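Local coordinates for protein Dok-7 (Mus musculus, PDB 3ML4) that works as a dimeric cytoplasmic adaptor that binds and activates the receptor kinase MuSK in neuromuscular synaptogenesis, and binds phosphoinositides through its PH domain, at residues M153-L158 and G180-V185; P132-L137 and V143-I148; N169-E174 and F198-I203. One frame throughout, in Å; residues are numbered along the deposited sequence.

Contact 1 of 3, residues M153-L158 and G180-V185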
HETATM    1  N   MSE B 153       7.227  12.028 -18.533  1.00 36.29           N
HETATM    2  CA  MSE B 153       6.698  12.583 -19.779  1.00 38.00           C
HETATM    3  C   MSE B 153       5.365  11.969 -20.215  1.00 36.69           C
HETATM    4  O   MSE B 153       4.757  12.425 -21.183  1.00 36.79           O
HETATM    5  CB  MSE B 153       7.719  12.421 -20.905  1.00 37.89           C
HETATM    6  CG  MSE B 153       8.243  11.007 -21.051  1.00 39.57           C
HETATM    7 SE   MSE B 153       8.752  10.570 -22.881  1.00 43.53          SE
HETATM    8  CE  MSE B 153       9.711   8.929 -22.505  1.00 39.91           C
ATOM      9  N   GLY B 154       4.931  10.930 -19.511  1.00 35.95           N
ATOM     10  CA  GLY B 154       3.673  10.253 -19.814  1.00 35.04           C
ATOM     11  C   GLY B 154       3.280   9.363 -18.657  1.00 34.46           C
ATOM     12  O   GLY B 154       4.127   8.660 -18.107  1.00 34.50           O
ATOM     13  N   GLN B 155       2.002   9.407 -18.279  1.00 33.86           N
ATOM     14  CA  GLN B 155       1.497   8.639 -17.137  1.00 33.42           C
ATOM     15  C   GLN B 155       0.078   8.104 -17.345  1.00 32.84           C
ATOM     16  O   GLN B 155      -0.799   8.813 -17.834  1.00 33.02           O
ATOM     17  CB  GLN B 155       1.562   9.466 -15.849  1.00 33.33           C
ATOM     18  CG  GLN B 155       0.736  10.751 -15.876  1.00 33.83           C
ATOM     19  CD  GLN B 155       0.781  11.508 -14.559  1.00 33.92           C
ATOM     20  OE1 GLN B 155       1.246  12.645 -14.501  1.00 34.13           O
ATOM     21  NE2 GLN B 155       0.301  10.875 -13.493  1.00 34.64           N
ATOM     22  N   TRP B 156      -0.133   6.849 -16.961  1.00 32.17           N
ATOM     23  CA  TRP B 156      -1.432   6.191 -17.080  1.00 31.46           C
ATOM     24  C   TRP B 156      -1.670   5.319 -15.855  1.00 31.39           C
ATOM     25  O   TRP B 156      -0.730   4.721 -15.332  1.00 31.46           O
ATOM     26  CB  TRP B 156      -1.478   5.294 -18.329  1.00 31.07           C
ATOM     27  CG  TRP B 156      -1.133   5.965 -19.641  1.00 30.50           C
ATOM     28  CD1 TRP B 156      -2.011   6.449 -20.565  1.00 30.43           C
ATOM     29  CD2 TRP B 156       0.180   6.215 -20.169  1.00 29.78           C
ATOM     30  NE1 TRP B 156      -1.333   6.985 -21.637  1.00 30.03           N
ATOM     31  CE2 TRP B 156       0.013   6.858 -21.418  1.00 30.21           C
ATOM     32  CE3 TRP B 156       1.478   5.962 -19.707  1.00 30.02           C
ATOM     33  CZ2 TRP B 156       1.097   7.257 -22.211  1.00 30.19           C
ATOM     34  CZ3 TRP B 156       2.555   6.355 -20.494  1.00 30.37           C
ATOM     35  CH2 TRP B 156       2.356   6.998 -21.735  1.00 30.55           C
ATOM     36  N   LYS B 157      -2.918   5.252 -15.394  1.00 31.32           N
ATOM     37  CA  LYS B 157      -3.352   4.144 -14.546  1.00 31.20           C
ATOM     38  C   LYS B 157      -3.449   2.937 -15.463  1.00 31.13           C
ATOM     39  O   LYS B 157      -4.012   3.037 -16.558  1.00 31.11           O
ATOM     40  CB  LYS B 157      -4.735   4.393 -13.939  1.00 31.28           C
ATOM     41  CG  LYS B 157      -4.802   5.360 -12.769  1.00 31.86           C
ATOM     42  CD  LYS B 157      -6.047   5.074 -11.927  1.00 32.92           C
ATOM     43  CE  LYS B 157      -6.867   6.333 -11.650  1.00 33.63           C
ATOM     44  NZ  LYS B 157      -6.099   7.412 -10.954  1.00 34.88           N
ATOM     45  N   LEU B 158      -2.910   1.800 -15.028  1.00 31.13           N
ATOM     46  CA  LEU B 158      -3.085   0.546 -15.764  1.00 31.16           C
ATOM     47  C   LEU B 158      -4.555   0.172 -16.000  1.00 31.07           C
ATOM     48  O   LEU B 158      -4.892  -0.396 -17.036  1.00 30.93           O
ATOM     49  CB  LEU B 158      -2.345  -0.601 -15.078  1.00 31.18           C
ATOM     50  CG  LEU B 158      -1.175  -1.171 -15.883  1.00 31.80           C
ATOM     51  CD1 LEU B 158       0.024  -0.228 -15.898  1.00 32.37           C
ATOM     52  CD2 LEU B 158      -0.781  -2.535 -15.345  1.00 32.56           C
ATOM     53  N   GLY B 180      -7.799  11.431 -20.190  1.00 42.01           N
ATOM     54  CA  GLY B 180      -8.048  12.582 -21.059  1.00 41.96           C
ATOM     55  C   GLY B 180      -7.180  12.823 -22.278  1.00 41.90           C
ATOM     56  O   GLY B 180      -7.509  12.363 -23.375  1.00 42.18           O
ATOM     57  N   TYR B 181      -6.099  13.582 -22.103  1.00 41.77           N
ATOM     58  CA  TYR B 181      -5.191  13.882 -23.223  1.00 41.52           C
ATOM     59  C   TYR B 181      -4.056  12.884 -23.347  1.00 40.64           C
ATOM     60  O   TYR B 181      -3.224  12.998 -24.243  1.00 40.61           O
ATOM     61  CB  TYR B 181      -4.646  15.320 -23.173  1.00 42.12           C
ATOM     62  CG  TYR B 181      -5.621  16.365 -23.678  1.00 42.85           C
ATOM     63  CD1 TYR B 181      -6.641  16.030 -24.579  1.00 43.31           C
ATOM     64  CD2 TYR B 181      -5.510  17.691 -23.276  1.00 43.50           C
ATOM     65  CE1 TYR B 181      -7.537  16.993 -25.041  1.00 43.50           C
ATOM     66  CE2 TYR B 181      -6.398  18.659 -23.734  1.00 43.63           C
ATOM     67  CZ  TYR B 181      -7.403  18.305 -24.613  1.00 43.25           C
ATOM     68  OH  TYR B 181      -8.272  19.274 -25.057  1.00 43.21           O
ATOM     69  N   TRP B 182      -4.025  11.915 -22.441  1.00 39.80           N
ATOM     70  CA  TRP B 182      -3.138  10.774 -22.594  1.00 38.97           C
ATOM     71  C   TRP B 182      -3.835   9.588 -23.264  1.00 38.18           C
ATOM     72  O   TRP B 182      -3.246   8.515 -23.411  1.00 38.28           O
ATOM     73  CB  TRP B 182      -2.500  10.381 -21.259  1.00 39.16           C
ATOM     74  CG  TRP B 182      -1.327  11.247 -20.896  1.00 39.30           C
ATOM     75  CD1 TRP B 182      -1.035  11.764 -19.664  1.00 39.70           C
ATOM     76  CD2 TRP B 182      -0.293  11.709 -21.778  1.00 39.50           C
ATOM     77  NE1 TRP B 182       0.116  12.511 -19.722  1.00 39.51           N
ATOM     78  CE2 TRP B 182       0.589  12.499 -21.008  1.00 39.45           C
ATOM     79  CE3 TRP B 182      -0.028  11.532 -23.143  1.00 39.41           C
ATOM     80  CZ2 TRP B 182       1.717  13.115 -21.556  1.00 39.47           C
ATOM     81  CZ3 TRP B 182       1.093  12.140 -23.687  1.00 39.70           C
ATOM     82  CH2 TRP B 182       1.956  12.921 -22.892  1.00 39.75           C
ATOM     83  N   ALA B 183      -5.084   9.792 -23.681  1.00 37.00           N
ATOM     84  CA  ALA B 183      -5.830   8.775 -24.415  1.00 35.91           C
ATOM     85  C   ALA B 183      -5.181   8.508 -25.770  1.00 35.08           C
ATOM     86  O   ALA B 183      -4.500   9.376 -26.324  1.00 35.13           O
ATOM     87  CB  ALA B 183      -7.275   9.197 -24.590  1.00 35.72           C
ATOM     88  N   GLY B 184      -5.378   7.298 -26.289  1.00 34.04           N
ATOM     89  CA  GLY B 184      -4.904   6.949 -27.624  1.00 32.40           C
ATOM     90  C   GLY B 184      -3.926   5.793 -27.648  1.00 31.48           C
ATOM     91  O   GLY B 184      -3.715   5.121 -26.640  1.00 31.26           O
ATOM     92  N   VAL B 185      -3.314   5.587 -28.813  1.00 30.51           N
ATOM     93  CA  VAL B 185      -2.468   4.430 -29.076  1.00 29.23           C
ATOM     94  C   VAL B 185      -0.991   4.839 -29.137  1.00 28.40           C
ATOM     95  O   VAL B 185      -0.635   5.805 -29.809  1.00 28.55           O
ATOM     96  CB  VAL B 185      -2.904   3.726 -30.388  1.00 29.25           C
ATOM     97  CG1 VAL B 185      -2.197   2.390 -30.551  1.00 29.09           C
ATOM     98  CG2 VAL B 185      -4.422   3.527 -30.410  1.00 28.80           C
TER
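Trp156 and Trp182 meet through one hydrogen bond and an oblique packing of their indoles. The donor is NE1 of Trp156, which reaches the backbone O of Trp182 at 3.0 Å, with an N-H...O angle of 153°. The acceptor lies close to the plane of the donor indole, so the N-H points outward at its edge; seen from the carbonyl, however, NE1 is tilted away from the C=O plane. The same NE1 stands 3.6 Å from Trp182 CB. The two five-membered rings have centroids 5.5 Å apart and planes inclined at 52°, an oblique pairing.

The Trp182 indole does most of the covering. Its CG sits beside the backbone N and opposite the carbonyl carbon (chi1 -80°), which swings the indole toward the strand. One of its faces rests on the strand backbone, with Gly154 CA 3.8 Å and Gln155 N 3.9 Å above the plane of the Trp182 ring, both offset toward its rim, and Gln155 O lies 3.5 Å from Trp182 CD1. Gly154 has no side chain to intervene. Replacing Trp182 by an alanine would probably strip the backbone of Gly154 and Gln155 of its indole cover and open a gap over the strand there.

Farther out, Phe173 and Phe186 pack edge-to-face with the Trp156 ring, while Lys127 and Leu128 touch Trp182. The contact therefore brings the loop leading into strand 184-189 back onto strand 151-157, an outermost strand of the sheet, which pairs with strand 141-146.

Contact 2 of 3, residues P132-L137 and V143-I148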
ATOM      1  N   PRO B 132      15.037   7.358 -27.223  1.00 30.29           N
ATOM      2  CA  PRO B 132      15.274   6.521 -26.043  1.00 30.19           C
ATOM      3  C   PRO B 132      14.552   7.035 -24.797  1.00 29.99           C
ATOM      4  O   PRO B 132      14.474   8.248 -24.563  1.00 30.16           O
ATOM      5  CB  PRO B 132      16.789   6.610 -25.853  1.00 30.15           C
ATOM      6  CG  PRO B 132      17.309   6.828 -27.230  1.00 30.34           C
ATOM      7  CD  PRO B 132      16.303   7.735 -27.880  1.00 30.29           C
ATOM      8  N   ALA B 133      14.013   6.104 -24.021  1.00 29.49           N
ATOM      9  CA  ALA B 133      13.294   6.409 -22.792  1.00 29.05           C
ATOM     10  C   ALA B 133      13.226   5.138 -21.980  1.00 28.76           C
ATOM     11  O   ALA B 133      13.599   4.072 -22.461  1.00 28.65           O
ATOM     12  CB  ALA B 133      11.899   6.893 -23.103  1.00 28.93           C
ATOM     13  N   THR B 134      12.745   5.241 -20.750  1.00 28.64           N
ATOM     14  CA  THR B 134      12.568   4.049 -19.933  1.00 28.74           C
ATOM     15  C   THR B 134      11.128   3.945 -19.446  1.00 28.06           C
ATOM     16  O   THR B 134      10.594   4.890 -18.874  1.00 28.36           O
ATOM     17  CB  THR B 134      13.604   3.981 -18.778  1.00 28.57           C
ATOM     18  OG1 THR B 134      13.211   2.981 -17.835  1.00 29.92           O
ATOM     19  CG2 THR B 134      13.707   5.313 -18.066  1.00 30.00           C
ATOM     20  N   LEU B 135      10.494   2.807 -19.712  1.00 27.45           N
ATOM     21  CA  LEU B 135       9.120   2.580 -19.268  1.00 26.76           C
ATOM     22  C   LEU B 135       9.107   1.995 -17.864  1.00 26.44           C
ATOM     23  O   LEU B 135       9.758   0.980 -17.609  1.00 26.39           O
ATOM     24  CB  LEU B 135       8.371   1.650 -20.232  1.00 26.42           C
ATOM     25  CG  LEU B 135       6.886   1.421 -19.913  1.00 26.12           C
ATOM     26  CD1 LEU B 135       6.025   2.614 -20.326  1.00 25.19           C
ATOM     27  CD2 LEU B 135       6.382   0.149 -20.574  1.00 26.36           C
ATOM     28  N   HIS B 136       8.370   2.636 -16.960  1.00 26.05           N
ATOM     29  CA  HIS B 136       8.256   2.156 -15.578  1.00 26.11           C
ATOM     30  C   HIS B 136       6.847   1.708 -15.219  1.00 25.99           C
ATOM     31  O   HIS B 136       5.876   2.435 -15.434  1.00 25.80           O
ATOM     32  CB  HIS B 136       8.704   3.229 -14.583  1.00 26.03           C
ATOM     33  CG  HIS B 136      10.140   3.618 -14.715  1.00 26.39           C
ATOM     34  ND1 HIS B 136      11.133   3.071 -13.934  1.00 27.21           N
ATOM     35  CD2 HIS B 136      10.752   4.502 -15.538  1.00 27.25           C
ATOM     36  CE1 HIS B 136      12.296   3.599 -14.269  1.00 27.61           C
ATOM     37  NE2 HIS B 136      12.093   4.471 -15.240  1.00 27.94           N
ATOM     38  N   LEU B 137       6.741   0.504 -14.673  1.00 26.06           N
ATOM     39  CA  LEU B 137       5.499   0.073 -14.058  1.00 26.39           C
ATOM     40  C   LEU B 137       5.676   0.161 -12.552  1.00 26.48           C
ATOM     41  O   LEU B 137       6.560  -0.486 -11.990  1.00 26.48           O
ATOM     42  CB  LEU B 137       5.124  -1.341 -14.497  1.00 26.28           C
ATOM     43  CG  LEU B 137       3.795  -1.895 -13.981  1.00 27.05           C
ATOM     44  CD1 LEU B 137       3.012  -2.580 -15.090  1.00 27.54           C
ATOM     45  CD2 LEU B 137       4.032  -2.855 -12.828  1.00 28.33           C
ATOM     46  N   VAL B 143       4.356   4.731 -16.304  1.00 25.78           N
ATOM     47  CA  VAL B 143       5.055   5.979 -16.530  1.00 25.56           C
ATOM     48  C   VAL B 143       6.134   5.795 -17.594  1.00 25.57           C
ATOM     49  O   VAL B 143       6.757   4.738 -17.689  1.00 25.47           O
ATOM     50  CB  VAL B 143       5.633   6.523 -15.186  1.00 25.42           C
ATOM     51  CG1 VAL B 143       6.981   7.208 -15.352  1.00 24.82           C
ATOM     52  CG2 VAL B 143       4.635   7.449 -14.528  1.00 25.48           C
ATOM     53  N   LEU B 144       6.321   6.823 -18.410  1.00 25.79           N
ATOM     54  CA  LEU B 144       7.489   6.912 -19.274  1.00 26.30           C
ATOM     55  C   LEU B 144       8.419   7.990 -18.737  1.00 26.34           C
ATOM     56  O   LEU B 144       7.957   9.043 -18.302  1.00 26.38           O
ATOM     57  CB  LEU B 144       7.083   7.195 -20.729  1.00 26.12           C
ATOM     58  CG  LEU B 144       6.950   5.961 -21.629  1.00 26.36           C
ATOM     59  CD1 LEU B 144       6.203   6.281 -22.917  1.00 27.75           C
ATOM     60  CD2 LEU B 144       8.314   5.353 -21.948  1.00 25.87           C
ATOM     61  N   ALA B 145       9.720   7.724 -18.757  1.00 26.69           N
ATOM     62  CA  ALA B 145      10.697   8.657 -18.185  1.00 27.15           C
ATOM     63  C   ALA B 145      11.913   8.869 -19.077  1.00 27.43           C
ATOM     64  O   ALA B 145      12.393   7.940 -19.725  1.00 27.52           O
ATOM     65  CB  ALA B 145      11.123   8.203 -16.786  1.00 26.93           C
ATOM     66  N   ARG B 146      12.403  10.106 -19.080  1.00 28.04           N
ATOM     67  CA  ARG B 146      13.484  10.546 -19.958  1.00 28.56           C
ATOM     68  C   ARG B 146      14.492  11.398 -19.221  1.00 28.62           C
ATOM     69  O   ARG B 146      14.174  12.018 -18.199  1.00 28.30           O
ATOM     70  CB  ARG B 146      12.928  11.429 -21.070  1.00 28.77           C
ATOM     71  CG  ARG B 146      12.697  10.752 -22.378  1.00 30.20           C
ATOM     72  CD  ARG B 146      12.286  11.785 -23.413  1.00 31.97           C
ATOM     73  NE  ARG B 146      13.442  12.466 -23.982  1.00 33.54           N
ATOM     74  CZ  ARG B 146      14.084  12.064 -25.073  1.00 34.11           C
ATOM     75  NH1 ARG B 146      13.683  10.978 -25.723  1.00 34.93           N
ATOM     76  NH2 ARG B 146      15.128  12.750 -25.513  1.00 34.01           N
ATOM     77  N   ASP B 147      15.692  11.457 -19.796  1.00 28.82           N
ATOM     78  CA  ASP B 147      16.761  12.372 -19.386  1.00 29.20           C
ATOM     79  C   ASP B 147      17.376  12.046 -18.027  1.00 29.44           C
ATOM     80  O   ASP B 147      16.943  11.133 -17.318  1.00 29.60           O
ATOM     81  CB  ASP B 147      16.308  13.847 -19.414  1.00 29.10           C
ATOM     82  CG  ASP B 147      15.493  14.205 -20.652  1.00 29.24           C
ATOM     83  OD1 ASP B 147      15.614  13.515 -21.687  1.00 30.11           O
ATOM     84  OD2 ASP B 147      14.726  15.191 -20.586  1.00 29.59           O
ATOM     85  N   ILE B 148      18.424  12.792 -17.703  1.00 29.73           N
ATOM     86  CA  ILE B 148      19.016  12.782 -16.384  1.00 29.96           C
ATOM     87  C   ILE B 148      19.038  14.241 -15.951  1.00 30.11           C
ATOM     88  O   ILE B 148      19.550  15.081 -16.688  1.00 30.17           O
ATOM     89  CB  ILE B 148      20.433  12.172 -16.393  1.00 29.89           C
ATOM     90  CG1 ILE B 148      20.381  10.715 -16.874  1.00 29.75           C
ATOM     91  CG2 ILE B 148      21.050  12.247 -15.001  1.00 29.72           C
ATOM     92  CD1 ILE B 148      21.674  10.202 -17.501  1.00 29.33           C
TER
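His136 and Ala145 meet where the imidazole slants past the methyl: His136 CD2 is 3.9 Å from Ala145 CB, an oblique approach. The guanidinium of Arg146, brought round by a bend at chi3 (83°), likewise meets Pro132 O obliquely; Arg146 NH1 is 3.1 Å from that O, but the angle is too poor for a hydrogen bond. Its NE instead forms salt bridges with Asp147, by a weak bond, and with Glu129.

Two hydrogen-bonded pairs hold the strands together. Thr134 and Ala145 exchange N-H and C=O at 2.9 Å (Thr134 N to Ala145 O) and 3.0 Å (Ala145 N to Thr134 O), and His136 N gives to Val143 O while Val143 N gives to His136 O. The intervening non-hydrogen-bonded pair, Leu135 and Leu144, turns to the other face, where Leu135 CD1 sits 3.7 Å from Leu144 CG and Leu144 continues onto Val120 and Leu128.

On the face with Thr134, His136, Val143 and Ala145, Thr134 and His136 touch Glu70 and Val143 touches Cys67, both on strand 59-71 of the PH domain. This is an antiparallel beta hairpin, 133-138 with 141-146, in the PTB sheet, with one face at the PH-PTB interface.

Contact 3 of 3, residues N169-E174 and F198-I203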
ATOM      1  N   ASN B 169       9.719  -6.852 -32.241  1.00 29.84           N
ATOM      2  CA  ASN B 169      10.630  -5.786 -31.779  1.00 29.98           C
ATOM      3  C   ASN B 169       9.968  -4.593 -31.071  1.00 29.64           C
ATOM      4  O   ASN B 169      10.506  -3.484 -31.066  1.00 29.53           O
ATOM      5  CB  ASN B 169      11.549  -5.309 -32.925  1.00 30.34           C
ATOM      6  CG  ASN B 169      12.843  -4.637 -32.419  1.00 31.46           C
ATOM      7  OD1 ASN B 169      13.145  -4.643 -31.213  1.00 31.62           O
ATOM      8  ND2 ASN B 169      13.608  -4.058 -33.347  1.00 31.33           N
ATOM      9  N   GLY B 170       8.812  -4.820 -30.459  1.00 29.51           N
ATOM     10  CA  GLY B 170       8.116  -3.734 -29.788  1.00 29.11           C
ATOM     11  C   GLY B 170       6.977  -4.123 -28.873  1.00 28.97           C
ATOM     12  O   GLY B 170       6.775  -5.297 -28.559  1.00 28.82           O
ATOM     13  N   PHE B 171       6.224  -3.104 -28.467  1.00 29.01           N
ATOM     14  CA  PHE B 171       5.107  -3.233 -27.542  1.00 29.04           C
ATOM     15  C   PHE B 171       4.146  -2.070 -27.779  1.00 28.98           C
ATOM     16  O   PHE B 171       4.565  -0.912 -27.833  1.00 28.93           O
ATOM     17  CB  PHE B 171       5.624  -3.208 -26.095  1.00 29.14           C
ATOM     18  CG  PHE B 171       4.539  -3.250 -25.049  1.00 28.95           C
ATOM     19  CD1 PHE B 171       3.998  -4.467 -24.636  1.00 29.39           C
ATOM     20  CD2 PHE B 171       4.083  -2.077 -24.454  1.00 28.70           C
ATOM     21  CE1 PHE B 171       3.003  -4.519 -23.661  1.00 28.95           C
ATOM     22  CE2 PHE B 171       3.094  -2.114 -23.477  1.00 29.15           C
ATOM     23  CZ  PHE B 171       2.550  -3.339 -23.080  1.00 29.62           C
ATOM     24  N   ILE B 172       2.861  -2.383 -27.911  1.00 28.95           N
ATOM     25  CA  ILE B 172       1.827  -1.373 -28.128  1.00 28.88           C
ATOM     26  C   ILE B 172       0.881  -1.337 -26.934  1.00 29.16           C
ATOM     27  O   ILE B 172       0.488  -2.386 -26.426  1.00 29.20           O
ATOM     28  CB  ILE B 172       1.013  -1.658 -29.431  1.00 28.73           C
ATOM     29  CG1 ILE B 172       1.916  -1.581 -30.670  1.00 28.68           C
ATOM     30  CG2 ILE B 172      -0.168  -0.695 -29.570  1.00 28.15           C
ATOM     31  CD1 ILE B 172       1.299  -2.185 -31.937  1.00 28.65           C
ATOM     32  N   PHE B 173       0.525  -0.135 -26.485  1.00 29.48           N
ATOM     33  CA  PHE B 173      -0.558   0.016 -25.514  1.00 29.94           C
ATOM     34  C   PHE B 173      -1.494   1.187 -25.843  1.00 30.56           C
ATOM     35  O   PHE B 173      -1.072   2.184 -26.431  1.00 30.79           O
ATOM     36  CB  PHE B 173      -0.019   0.097 -24.077  1.00 29.61           C
ATOM     37  CG  PHE B 173       0.727   1.362 -23.761  1.00 29.24           C
ATOM     38  CD1 PHE B 173       2.079   1.481 -24.054  1.00 28.70           C
ATOM     39  CD2 PHE B 173       0.082   2.430 -23.140  1.00 29.07           C
ATOM     40  CE1 PHE B 173       2.775   2.652 -23.752  1.00 28.26           C
ATOM     41  CE2 PHE B 173       0.775   3.607 -22.832  1.00 28.68           C
ATOM     42  CZ  PHE B 173       2.121   3.714 -23.138  1.00 28.49           C
ATOM     43  N   GLU B 174      -2.766   1.048 -25.470  1.00 31.14           N
ATOM     44  CA  GLU B 174      -3.757   2.086 -25.718  1.00 31.89           C
ATOM     45  C   GLU B 174      -4.436   2.570 -24.435  1.00 32.31           C
ATOM     46  O   GLU B 174      -5.010   1.782 -23.687  1.00 32.56           O
ATOM     47  CB  GLU B 174      -4.799   1.605 -26.734  1.00 31.69           C
ATOM     48  CG  GLU B 174      -5.880   2.639 -27.048  1.00 32.13           C
ATOM     49  CD  GLU B 174      -7.040   2.083 -27.862  1.00 32.42           C
ATOM     50  OE1 GLU B 174      -7.021   0.884 -28.226  1.00 32.15           O
ATOM     51  OE2 GLU B 174      -7.979   2.862 -28.138  1.00 33.37           O
ATOM     52  N   PHE B 198       3.253  -9.819 -20.521  1.00 29.82           N
ATOM     53  CA  PHE B 198       3.004 -10.793 -19.472  1.00 29.18           C
ATOM     54  C   PHE B 198       2.915 -10.134 -18.091  1.00 28.60           C
ATOM     55  O   PHE B 198       2.088 -10.518 -17.259  1.00 28.38           O
ATOM     56  CB  PHE B 198       4.081 -11.872 -19.478  1.00 29.32           C
ATOM     57  CG  PHE B 198       4.075 -12.734 -18.253  1.00 29.77           C
ATOM     58  CD1 PHE B 198       3.088 -13.704 -18.075  1.00 29.69           C
ATOM     59  CD2 PHE B 198       5.051 -12.573 -17.271  1.00 29.66           C
ATOM     60  CE1 PHE B 198       3.082 -14.503 -16.941  1.00 30.13           C
ATOM     61  CE2 PHE B 198       5.056 -13.368 -16.134  1.00 29.66           C
ATOM     62  CZ  PHE B 198       4.071 -14.332 -15.964  1.00 29.65           C
ATOM     63  N   LEU B 199       3.776  -9.148 -17.859  1.00 27.82           N
ATOM     64  CA  LEU B 199       3.723  -8.351 -16.646  1.00 27.10           C
ATOM     65  C   LEU B 199       2.367  -7.656 -16.546  1.00 26.57           C
ATOM     66  O   LEU B 199       1.716  -7.685 -15.500  1.00 26.26           O
ATOM     67  CB  LEU B 199       4.843  -7.314 -16.655  1.00 27.09           C
ATOM     68  CG  LEU B 199       5.261  -6.737 -15.308  1.00 26.59           C
ATOM     69  CD1 LEU B 199       6.330  -7.629 -14.718  1.00 26.80           C
ATOM     70  CD2 LEU B 199       5.783  -5.323 -15.476  1.00 26.16           C
ATOM     71  N   PHE B 200       1.956  -7.045 -17.655  1.00 26.09           N
ATOM     72  CA  PHE B 200       0.657  -6.392 -17.776  1.00 25.72           C
ATOM     73  C   PHE B 200      -0.498  -7.363 -17.514  1.00 25.55           C
ATOM     74  O   PHE B 200      -1.403  -7.061 -16.737  1.00 25.72           O
ATOM     75  CB  PHE B 200       0.524  -5.756 -19.163  1.00 25.58           C
ATOM     76  CG  PHE B 200       1.066  -4.351 -19.262  1.00 25.32           C
ATOM     77  CD1 PHE B 200       2.260  -3.986 -18.635  1.00 25.84           C
ATOM     78  CD2 PHE B 200       0.393  -3.398 -20.016  1.00 25.17           C
ATOM     79  CE1 PHE B 200       2.762  -2.686 -18.741  1.00 25.85           C
ATOM     80  CE2 PHE B 200       0.881  -2.093 -20.127  1.00 25.71           C
ATOM     81  CZ  PHE B 200       2.070  -1.739 -19.488  1.00 25.80           C
ATOM     82  N   ASP B 201      -0.447  -8.531 -18.150  1.00 25.36           N
ATOM     83  CA  ASP B 201      -1.461  -9.575 -17.973  1.00 25.26           C
ATOM     84  C   ASP B 201      -1.625  -9.986 -16.516  1.00 25.31           C
ATOM     85  O   ASP B 201      -2.744 -10.223 -16.044  1.00 25.45           O
ATOM     86  CB  ASP B 201      -1.109 -10.813 -18.809  1.00 25.10           C
ATOM     87  CG  ASP B 201      -1.277 -10.584 -20.304  1.00 24.87           C
ATOM     88  OD1 ASP B 201      -1.983  -9.632 -20.705  1.00 24.16           O
ATOM     89  OD2 ASP B 201      -0.697 -11.366 -21.078  1.00 23.78           O
ATOM     90  N   CYS B 202      -0.501 -10.087 -15.817  1.00 25.15           N
ATOM     91  CA  CYS B 202      -0.497 -10.514 -14.437  1.00 24.96           C
ATOM     92  C   CYS B 202      -1.092  -9.450 -13.523  1.00 25.27           C
ATOM     93  O   CYS B 202      -2.016  -9.745 -12.762  1.00 25.55           O
ATOM     94  CB  CYS B 202       0.917 -10.884 -14.001  1.00 25.04           C
ATOM     95  SG  CYS B 202       1.494 -12.460 -14.670  1.00 23.53           S
ATOM     96  N   ILE B 203      -0.585  -8.220 -13.609  1.00 25.36           N
ATOM     97  CA  ILE B 203      -1.004  -7.146 -12.693  1.00 25.42           C
ATOM     98  C   ILE B 203      -2.510  -6.844 -12.778  1.00 25.52           C
ATOM     99  O   ILE B 203      -3.195  -6.791 -11.750  1.00 25.69           O
ATOM    100  CB  ILE B 203      -0.133  -5.845 -12.838  1.00 25.20           C
ATOM    101  CG1 ILE B 203       1.120  -5.907 -11.959  1.00 25.46           C
ATOM    102  CG2 ILE B 203      -0.898  -4.617 -12.369  1.00 24.87           C
ATOM    103  CD1 ILE B 203       2.155  -6.949 -12.331  1.00 25.93           C
TER
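Phe171 of the strand and Phe200 of the helix make the whole of this contact an aromatic one. The pair is T-shaped: the ring centroids are 5.1 Å apart and the planes stand at 79°, with the edge of Phe171 directed at a face of Phe200. The probing atom is Phe171 CZ, 3.6 Å from Phe200 CE2 and 3.7 Å from Phe200 CD2, so it comes down off-centre, toward the rim of the receiving ring. Phe171 CE2 follows at 4.0 Å from Phe200 CE2. With CG opposite the backbone N (chi1 176°), the ring of Phe171 extends from the strand toward the helix. The buried surface is small, 101 Å², as suits two rings meeting through one edge.

Further aromatic packing surrounds the pair. Tyr164 of strand 161-167 touches Phe171 and makes its own edge-to-face contact with Phe200, and Phe173, two residues along the strand from Phe171, also touches Tyr164.

Backbone bonds build the two elements: within the helix they run from Cys202 N to Phe198 O and from Ile203 N to Leu199 O, both 3.0 Å, while Phe171 pairs with Leu188 on strand 184-189.

Polar interactions lie beside the rings, not between them. Asp201 OD1 is hydrogen-bonded to Tyr164 OH and to a polar side chain of the bound MuSK peptide, and Ile172 packs on an apolar side chain of that peptide. Such packing of the C-terminal helix on the sheet is characteristic of PTB domains, which share the PH superfold; here Asp201 from the helix and Ile172 from the strand bring both elements to the peptide-binding site.

All three contacts belong to the IRS-type PTB domain and draw on its seven-stranded antiparallel sheet; their centres are 14 to 15 Å apart. Contact 2 closes first along the chain. Contacts 1 and 3 then alternate, in the order 153-158, 169-174, 180-185, 198-203, so that their segments interleave. Leu158 CD2 of contact 1 lies 3.6 Å from Ile203 CG2 on the helix of contact 3, and Leu137 joins contact 2 to the same helix through Phe200. The one sheet carries the PH-facing hairpin and strand 170-175, which borders the MuSK peptide, consistent with a single compact domain.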